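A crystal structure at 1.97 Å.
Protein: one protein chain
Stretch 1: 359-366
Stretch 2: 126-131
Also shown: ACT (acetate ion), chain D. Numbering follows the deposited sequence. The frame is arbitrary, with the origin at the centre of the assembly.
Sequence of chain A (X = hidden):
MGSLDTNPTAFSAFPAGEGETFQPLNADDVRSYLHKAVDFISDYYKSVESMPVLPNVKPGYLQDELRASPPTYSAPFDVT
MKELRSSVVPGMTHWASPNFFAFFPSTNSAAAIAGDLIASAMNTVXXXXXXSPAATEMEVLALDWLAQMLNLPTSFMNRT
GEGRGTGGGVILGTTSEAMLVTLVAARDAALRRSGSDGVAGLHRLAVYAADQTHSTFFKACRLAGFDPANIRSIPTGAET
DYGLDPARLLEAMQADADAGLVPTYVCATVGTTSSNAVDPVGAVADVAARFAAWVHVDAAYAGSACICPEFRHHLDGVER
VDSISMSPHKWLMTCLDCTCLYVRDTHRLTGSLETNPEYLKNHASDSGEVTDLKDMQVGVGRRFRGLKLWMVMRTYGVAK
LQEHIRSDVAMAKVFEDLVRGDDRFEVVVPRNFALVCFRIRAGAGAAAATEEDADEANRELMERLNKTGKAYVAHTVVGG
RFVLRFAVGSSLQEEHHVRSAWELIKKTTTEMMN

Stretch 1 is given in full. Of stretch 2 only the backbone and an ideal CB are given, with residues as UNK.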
ATOM      1  N   TYR A 359      -6.285   0.768 -22.244  1.00 27.97           N
ATOM      2  CA  TYR A 359      -6.751  -0.555 -21.825  1.00 30.69           C
ATOM      3  C   TYR A 359      -7.718  -0.491 -20.635  1.00 30.19           C
ATOM      4  O   TYR A 359      -8.444  -1.464 -20.392  1.00 31.26           O
ATOM      5  CB  TYR A 359      -5.552  -1.468 -21.526  1.00 30.45           C
ATOM      6  CG  TYR A 359      -4.965  -1.346 -20.131  1.00 31.80           C
ATOM      7  CD1 TYR A 359      -4.185  -0.259 -19.774  1.00 31.66           C
ATOM      8  CD2 TYR A 359      -5.187  -2.333 -19.174  1.00 33.03           C
ATOM      9  CE1 TYR A 359      -3.653  -0.138 -18.495  1.00 33.76           C
ATOM     10  CE2 TYR A 359      -4.650  -2.232 -17.897  1.00 33.06           C
ATOM     11  CZ  TYR A 359      -3.891  -1.135 -17.560  1.00 37.18           C
ATOM     12  OH  TYR A 359      -3.361  -1.033 -16.287  1.00 34.04           O
ATOM     13  N   LEU A 360      -7.797   0.638 -19.934  1.00 29.39           N
ATOM     14  CA  LEU A 360      -8.720   0.778 -18.810  1.00 25.86           C
ATOM     15  C   LEU A 360      -9.989   1.543 -19.160  1.00 27.88           C
ATOM     16  O   LEU A 360     -10.872   1.668 -18.298  1.00 25.90           O
ATOM     17  CB  LEU A 360      -8.032   1.477 -17.641  1.00 27.87           C
ATOM     18  CG  LEU A 360      -6.874   0.728 -16.976  1.00 30.07           C
ATOM     19  CD1 LEU A 360      -6.321   1.538 -15.817  1.00 31.61           C
ATOM     20  CD2 LEU A 360      -7.339  -0.612 -16.493  1.00 29.85           C
ATOM     21  N   LYS A 361     -10.106   2.061 -20.384  1.00 27.91           N
ATOM     22  CA  LYS A 361     -11.255   2.894 -20.734  1.00 27.75           C
ATOM     23  C   LYS A 361     -12.552   2.101 -20.655  1.00 29.10           C
ATOM     24  O   LYS A 361     -12.589   0.915 -20.978  1.00 27.79           O
ATOM     25  CB  LYS A 361     -11.074   3.488 -22.130  1.00 29.17           C
ATOM     26  CG  LYS A 361     -10.038   4.607 -22.146  1.00 34.14           C
ATOM     27  CD  LYS A 361      -9.814   5.165 -23.538  1.00 36.30           C
ATOM     28  CE  LYS A 361      -8.810   6.303 -23.514  1.00 36.26           C
ATOM     29  NZ  LYS A 361      -8.418   6.687 -24.900  1.00 47.33           N
ATOM     30  N   ASN A 362     -13.620   2.767 -20.208  1.00 28.44           N
ATOM     31  CA  ASN A 362     -14.923   2.129 -20.083  1.00 29.18           C
ATOM     32  C   ASN A 362     -16.002   3.202 -20.033  1.00 31.58           C
ATOM     33  O   ASN A 362     -15.739   4.371 -19.722  1.00 28.71           O
ATOM     34  CB  ASN A 362     -14.995   1.239 -18.834  1.00 27.81           C
ATOM     35  CG  ASN A 362     -14.831   2.032 -17.556  1.00 27.40           C
ATOM     36  OD1 ASN A 362     -15.809   2.468 -16.950  1.00 27.77           O
ATOM     37  ND2 ASN A 362     -13.581   2.267 -17.164  1.00 28.43           N
ATOM     38  N   HIS A 363     -17.234   2.778 -20.322  1.00 31.95           N
ATOM     39  CA  HIS A 363     -18.333   3.730 -20.443  1.00 33.82           C
ATOM     40  C   HIS A 363     -18.584   4.479 -19.135  1.00 30.28           C
ATOM     41  O   HIS A 363     -18.821   5.684 -19.151  1.00 29.44           O
ATOM     42  CB  HIS A 363     -19.597   3.009 -20.926  1.00 32.92           C
ATOM     43  CG  HIS A 363     -19.441   2.372 -22.278  1.00 41.62           C
ATOM     44  ND1 HIS A 363     -18.753   2.978 -23.313  1.00 45.74           N
ATOM     45  CD2 HIS A 363     -19.867   1.177 -22.760  1.00 45.12           C
ATOM     46  CE1 HIS A 363     -18.768   2.185 -24.371  1.00 50.01           C
ATOM     47  NE2 HIS A 363     -19.436   1.087 -24.062  1.00 45.36           N
ATOM     48  N   ALA A 364     -18.536   3.784 -17.993  1.00 29.42           N
ATOM     49  CA  ALA A 364     -18.800   4.445 -16.713  1.00 28.16           C
ATOM     50  C   ALA A 364     -17.769   5.532 -16.420  1.00 26.90           C
ATOM     51  O   ALA A 364     -18.123   6.648 -16.010  1.00 28.07           O
ATOM     52  CB  ALA A 364     -18.827   3.410 -15.584  1.00 29.63           C
ATOM     53  N   SER A 365     -16.485   5.219 -16.598  1.00 27.53           N
ATOM     54  CA  SER A 365     -15.444   6.226 -16.428  1.00 29.72           C
ATOM     55  C   SER A 365     -15.655   7.416 -17.365  1.00 31.13           C
ATOM     56  O   SER A 365     -15.475   8.572 -16.964  1.00 31.82           O
ATOM     57  CB  SER A 365     -14.064   5.605 -16.674  1.00 30.72           C
ATOM     58  OG  SER A 365     -13.622   4.827 -15.570  1.00 31.23           O
ATOM     59  N   ASP A 366     -15.997   7.146 -18.630  1.00 31.80           N
ATOM     60  CA  ASP A 366     -16.196   8.217 -19.607  1.00 32.11           C
ATOM     61  C   ASP A 366     -17.349   9.133 -19.220  1.00 26.83           C
ATOM     62  O   ASP A 366     -17.357  10.315 -19.584  1.00 28.19           O
ATOM     63  CB  ASP A 366     -16.487   7.629 -20.995  1.00 32.84           C
ATOM     64  CG  ASP A 366     -15.255   7.054 -21.677  1.00 37.09           C
ATOM     65  OD1 ASP A 366     -14.124   7.339 -21.225  1.00 40.15           O
ATOM     66  OD2 ASP A 366     -15.433   6.308 -22.671  1.00 40.45           O
ATOM     67  N   UNK A 126      -9.322  -2.875  -7.680  1.00 27.93           N
ATOM     68  CA  UNK A 126     -10.298  -1.835  -7.957  1.00 27.17           C
ATOM     69  C   UNK A 126      -9.778  -0.524  -8.514  1.00 26.55           C
ATOM     70  O   UNK A 126     -10.162   0.534  -8.017  1.00 26.14           O
ATOM     71  CB  UNK A 126     -11.059  -1.532  -6.665  1.00 27.17           C
ATOM     72  N   UNK A 127      -8.942  -0.571  -9.559  1.00 26.89           N
ATOM     73  CA  UNK A 127      -8.393   0.662 -10.120  1.00 26.26           C
ATOM     74  C   UNK A 127      -9.492   1.548 -10.710  1.00 25.85           C
ATOM     75  O   UNK A 127      -9.406   2.779 -10.645  1.00 26.86           O
ATOM     76  CB  UNK A 127      -7.352   0.335 -11.193  1.00 26.26           C
ATOM     77  N   UNK A 128     -10.522   0.943 -11.299  1.00 25.40           N
ATOM     78  CA  UNK A 128     -11.689   1.663 -11.785  1.00 25.38           C
ATOM     79  C   UNK A 128     -12.940   1.106 -11.120  1.00 25.31           C
ATOM     80  O   UNK A 128     -12.954  -0.031 -10.612  1.00 22.21           O
ATOM     81  CB  UNK A 128     -11.796   1.568 -13.308  1.00 25.38           C
ATOM     82  N   UNK A 129     -13.990   1.936 -11.130  1.00 23.98           N
ATOM     83  CA  UNK A 129     -15.318   1.495 -10.705  1.00 23.91           C
ATOM     84  C   UNK A 129     -15.741   0.232 -11.454  1.00 23.97           C
ATOM     85  O   UNK A 129     -16.172  -0.748 -10.845  1.00 23.88           O
ATOM     86  CB  UNK A 129     -16.345   2.607 -10.926  1.00 23.91           C
ATOM     87  N   UNK A 130     -15.576   0.221 -12.779  1.00 24.17           N
ATOM     88  CA  UNK A 130     -16.015  -0.919 -13.572  1.00 27.47           C
ATOM     89  C   UNK A 130     -15.252  -2.188 -13.214  1.00 27.41           C
ATOM     90  O   UNK A 130     -15.830  -3.290 -13.256  1.00 25.57           O
ATOM     91  CB  UNK A 130     -15.851  -0.616 -15.063  1.00 27.47           C
ATOM     92  N   UNK A 131     -13.963  -2.047 -12.859  1.00 26.55           N
ATOM     93  CA  UNK A 131     -13.115  -3.160 -12.425  1.00 31.21           C
ATOM     94  C   UNK A 131     -13.689  -3.938 -11.261  1.00 35.73           C
ATOM     95  O   UNK A 131     -13.265  -5.082 -11.048  1.00 36.89           O
ATOM     96  CB  UNK A 131     -11.729  -2.638 -12.041  1.00 31.21           C
TER
HETATM   97  C   ACT D 602      -3.135  -3.685 -13.695  1.00 46.68           C
HETATM   98  O   ACT D 602      -2.722  -3.543 -12.479  1.00 46.97           O
HETATM   99  OXT ACT D 602      -3.449  -2.788 -14.542  1.00 41.38           O
HETATM  100  CH3 ACT D 602      -3.293  -5.160 -14.235  1.00 36.56           C

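Position 126 has phi/psi of -99/49, and nothing of stretch 1 lies within 5.5 Å of its ideal CB. The visible atoms therefore set no preference, and a side chain of many kinds would have room on this side. The deposited residue is Gly-126, which makes no contact with stretch 1.

At position 127 CA-to-CB points toward stretch 1, and the ideal CB lies 4.9 Å from Leu-360 CD1. What is offered is the apolar end of a leucine, with the acetate nearby; leucine, methionine or an aromatic residue would suit. The residue is Phe-127. Its chi1 of 30° lies between wells, and CE1 comes to 3.5 Å from Leu-360 CD2, an apolar contact approached obliquely to the ring. Phe-127 CE2 is also 3.8 Å from C of the acetate, whose OXT takes a very short hydrogen bond from Tyr-359 OH (2.5 Å).

The ideal CB of position 128 points toward stretch 1, 4.3 Å from Asn-362 ND2, 4.4 Å from Ser-365 OG and 5.1 Å from Leu-360 O. Asn-362 ND2 already donates to Leu-360 O (3.0 Å), so these polar groups are partly engaged with each other. A small or beta-branched residue would suit: valine, serine, threonine or alanine. The residue is Thr-128, with chi1 in p. Its CG2 packs 4.3 Å from Asn-362 ND2, while its OG1 accepts from the backbone N of position 131 (3.1 Å) and is 2.7 Å from a water that donates to Leu-360 O (2.9 Å from the water O).

Position 129 begins a run of helical phi/psi (-53/-47), and its CB points toward stretch 1, 5.3 Å from Ala-364 CB. A lone methyl invites a long or flat apolar side chain. In Trp-129 chi1 is t, and CE3 lies 3.5 Å from Ala-364 CB, an oblique apolar contact.

The ideal CB at 130 faces Asn-362 OD1 at 3.6 Å and Ala-364 CB at 5.0 Å. That OD1 caps the helix by accepting from Ser-365 N (2.9 Å). With this polar oxygen close to CB and Ala-364 N nearby as a donor, several residues could fit, small ones such as alanine or serine, or a longer polar one. The residue is Gln-130. No direct hydrogen bond crosses here; waters join the stretches instead. One accepts from Gln-130 N (2.9 Å to the water O) and donates to Asn-362 OD1 (2.9 Å), and another accepts from both Gln-130 NE2 (2.7 Å) and Ala-364 N (3.0 Å).

Position 131 points sideways with nothing of stretch 1 within 5.5 Å of CB, leaving the choice open; it is Ala-131.

Stretch 2, residues 126-131: GFTWQA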
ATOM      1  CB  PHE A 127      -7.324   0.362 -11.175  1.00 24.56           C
ATOM      2  CG  PHE A 127      -7.504  -0.933 -11.945  1.00 27.23           C
ATOM      3  CD1 PHE A 127      -8.500  -1.077 -12.902  1.00 28.33           C
ATOM      4  CD2 PHE A 127      -6.598  -1.970 -11.782  1.00 29.15           C
ATOM      5  CE1 PHE A 127      -8.622  -2.268 -13.637  1.00 28.20           C
ATOM      6  CE2 PHE A 127      -6.707  -3.156 -12.505  1.00 30.00           C
ATOM      7  CZ  PHE A 127      -7.719  -3.313 -13.433  1.00 28.35           C
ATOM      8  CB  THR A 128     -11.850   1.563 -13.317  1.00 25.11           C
ATOM      9  OG1 THR A 128     -12.018   0.192 -13.698  1.00 23.74           O
ATOM     10  CG2 THR A 128     -10.639   2.174 -14.062  1.00 23.44           C
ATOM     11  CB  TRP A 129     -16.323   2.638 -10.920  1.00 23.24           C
ATOM     12  CG  TRP A 129     -17.765   2.274 -10.597  1.00 24.77           C
ATOM     13  CD1 TRP A 129     -18.403   2.435  -9.402  1.00 27.23           C
ATOM     14  CD2 TRP A 129     -18.727   1.682 -11.485  1.00 23.77           C
ATOM     15  NE1 TRP A 129     -19.702   1.959  -9.484  1.00 26.27           N
ATOM     16  CE2 TRP A 129     -19.926   1.513 -10.757  1.00 23.75           C
ATOM     17  CE3 TRP A 129     -18.697   1.309 -12.834  1.00 22.30           C
ATOM     18  CZ2 TRP A 129     -21.086   0.961 -11.325  1.00 25.30           C
ATOM     19  CZ3 TRP A 129     -19.852   0.738 -13.398  1.00 26.42           C
ATOM     20  CH2 TRP A 129     -21.023   0.573 -12.638  1.00 26.88           C
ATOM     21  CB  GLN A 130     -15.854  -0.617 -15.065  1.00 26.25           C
ATOM     22  CG  GLN A 130     -16.393  -1.728 -15.965  1.00 29.30           C
ATOM     23  CD  GLN A 130     -17.858  -2.011 -15.713  1.00 33.65           C
ATOM     24  OE1 GLN A 130     -18.222  -2.867 -14.886  1.00 33.24           O
ATOM     25  NE2 GLN A 130     -18.717  -1.295 -16.425  1.00 26.06           N
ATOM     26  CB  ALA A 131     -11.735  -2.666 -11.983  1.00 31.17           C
TER
HETATM   27  O   HOH W   1     -11.558  -0.357 -16.266  1.00 31.06           O
HETATM   28  O   HOH W   2     -15.259   2.783 -14.135  1.00 23.86           O
HETATM   29  O   HOH W   3     -18.681   0.837 -18.046  1.00 34.76           O
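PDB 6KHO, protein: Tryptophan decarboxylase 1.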